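Local structure of uncharacterized protein (Pectobacterium atrosepticum, 3ESI) at residues E16-V20 / L88-A92. The protein is of unknown function but belongs to the ApeI-like branch of the hotdog-fold dehydratases, and may therefore act on acyl thioesters. Residues are numbered along the deposited sequence; the frame is centred on the assembly and turned at random.
Sequences ETSQV and LIWHA
S18 and W90 form a hydrogen-bonded pair in which each backbone N reaches the other's O: S18 N to W90 O and W90 N to S18 O both measure 2.9 Å. Two residues along, V20 and L88 repeat the reciprocal pairing, and the L88 N to V20 O bond is the straighter of its two. An angle of 163° between the strand directions confirms the antiparallel run. Q19 faces I89 between the two hydrogen-bonded pairs, and T17 faces H91 beyond S18 and W90, both as non-hydrogen-bonded pairs with their side chains on one side of the sheet. There T17 CG2 sits over a face of the H91 imidazole, 4.2 Å from its centroid, a CH-pi contact. H91 CG is anti to the backbone N (chi1 -167°), which carries the ring back toward 16-20, where E16 CB meets CD2 of H91 at 3.6 Å. E16 runs beside H91, and its OE2 comes over the same ring face as T17 CG2, the carboxylate and ring planes 30° apart. Q19 CG runs alongside I89 CG1 at 3.6 Å. On the reverse side V20 CG1 packs against L88 CB, 3.7 Å away. T17 OG1 and T14 OG1 share a hydrogen bond, just outside the contact. V20 and L88 point into the core, resting on helix 45-59 through V59, Y55 and A56, while the W90 ring meets W64 edge-to-face. Strands 17-25 and 83-91 are thus neighbours in the antiparallel hotdog sheet, flanked by 4-8 and 96-105, with helix 45-59 against the V20 and L88 face.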
loop_
_atom_site.group_PDB
_atom_site.type_symbol
_atom_site.label_atom_id
_atom_site.label_comp_id
_atom_site.label_asym_id
_atom_site.label_seq_id
_atom_site.Cartn_x
_atom_site.Cartn_y
_atom_site.Cartn_z
ATOM N N GLU A 16 -34.383 10.931 15.546
ATOM C CA GLU A 16 -33.095 11.622 15.592
ATOM C C GLU A 16 -32.154 11.199 14.464
ATOM O O GLU A 16 -31.242 11.952 14.096
ATOM C CB GLU A 16 -32.400 11.358 16.934
ATOM C CG GLU A 16 -33.337 10.960 18.072
ATOM C CD GLU A 16 -33.908 9.563 17.893
ATOM O OE1 GLU A 16 -34.708 9.129 18.751
ATOM O OE2 GLU A 16 -33.555 8.897 16.894
ATOM N N THR A 17 -32.376 10.000 13.923
ATOM C CA THR A 17 -31.534 9.471 12.849
ATOM C C THR A 17 -32.028 9.800 11.446
ATOM O O THR A 17 -33.201 9.608 11.135
ATOM C CB THR A 17 -31.407 7.931 12.925
ATOM O OG1 THR A 17 -32.652 7.333 12.549
ATOM C CG2 THR A 17 -31.043 7.486 14.328
ATOM N N SER A 18 -31.116 10.294 10.609
ATOM C CA SER A 18 -31.406 10.621 9.218
ATOM C C SER A 18 -30.765 9.550 8.343
ATOM O O SER A 18 -29.815 8.890 8.758
ATOM C CB SER A 18 -30.825 11.980 8.849
ATOM O OG SER A 18 -31.523 13.017 9.494
ATOM N N GLN A 19 -31.280 9.371 7.134
ATOM C CA GLN A 19 -30.734 8.363 6.237
ATOM C C GLN A 19 -30.770 8.811 4.786
ATOM O O GLN A 19 -31.678 9.522 4.352
ATOM C CB GLN A 19 -31.505 7.043 6.374
ATOM C CG GLN A 19 -31.444 6.444 7.768
ATOM C CD GLN A 19 -32.742 5.740 8.185
ATOM O OE1 GLN A 19 -33.005 4.601 7.786
ATOM N NE2 GLN A 19 -33.559 6.430 8.992
ATOM N N VAL A 20 -29.755 8.397 4.043
ATOM C CA VAL A 20 -29.666 8.704 2.631
ATOM C C VAL A 20 -29.014 7.491 1.989
ATOM O O VAL A 20 -28.055 6.926 2.522
ATOM C CB VAL A 20 -28.820 9.973 2.354
ATOM C CG1 VAL A 20 -27.359 9.745 2.733
ATOM C CG2 VAL A 20 -28.947 10.354 0.887
ATOM N N LEU A 88 -26.023 5.787 4.558
ATOM C CA LEU A 88 -25.520 6.652 5.629
ATOM C C LEU A 88 -26.639 6.931 6.633
ATOM O O LEU A 88 -27.719 7.387 6.241
ATOM C CB LEU A 88 -25.062 8.001 5.069
ATOM C CG LEU A 88 -23.667 8.213 4.486
ATOM C CD1 LEU A 88 -23.236 7.006 3.689
ATOM C CD2 LEU A 88 -23.689 9.470 3.623
ATOM N N ILE A 89 -26.376 6.681 7.917
ATOM C CA ILE A 89 -27.354 6.936 8.979
ATOM C C ILE A 89 -26.721 7.868 10.014
ATOM O O ILE A 89 -25.679 7.545 10.587
ATOM C CB ILE A 89 -27.766 5.628 9.690
ATOM C CG1 ILE A 89 -28.425 4.670 8.689
ATOM C CG2 ILE A 89 -28.719 5.942 10.835
ATOM C CD1 ILE A 89 -28.625 3.262 9.221
ATOM N N TRP A 90 -27.334 9.022 10.255
ATOM C CA TRP A 90 -26.774 9.954 11.224
ATOM C C TRP A 90 -27.653 10.251 12.420
ATOM O O TRP A 90 -28.768 10.758 12.282
ATOM C CB TRP A 90 -26.400 11.282 10.570
ATOM C CG TRP A 90 -25.712 12.208 11.539
ATOM C CD1 TRP A 90 -24.605 11.929 12.301
ATOM C CD2 TRP A 90 -26.076 13.554 11.840
ATOM N NE1 TRP A 90 -24.260 13.025 13.057
ATOM C CE2 TRP A 90 -25.147 14.035 12.794
ATOM C CE3 TRP A 90 -27.094 14.403 11.397
ATOM C CZ2 TRP A 90 -25.211 15.328 13.313
ATOM C CZ3 TRP A 90 -27.161 15.691 11.911
ATOM C CH2 TRP A 90 -26.222 16.142 12.862
ATOM N N HIS A 91 -27.110 9.963 13.597
ATOM C CA HIS A 91 -27.791 10.181 14.871
ATOM C C HIS A 91 -27.137 11.383 15.562
ATOM O O HIS A 91 -26.158 11.229 16.283
ATOM C CB HIS A 91 -27.647 8.919 15.730
ATOM C CG HIS A 91 -28.548 8.885 16.924
ATOM N ND1 HIS A 91 -28.850 7.717 17.591
ATOM C CD2 HIS A 91 -29.206 9.873 17.576
ATOM C CE1 HIS A 91 -29.657 7.987 18.600
ATOM N NE2 HIS A 91 -29.888 9.288 18.613
ATOM N N ALA A 92 -27.672 12.577 15.327
ATOM C CA ALA A 92 -27.123 13.795 15.915
ATOM C C ALA A 92 -27.050 13.740 17.442
ATOM O O ALA A 92 -26.289 14.489 18.070
ATOM C CB ALA A 92 -27.941 14.991 15.477
#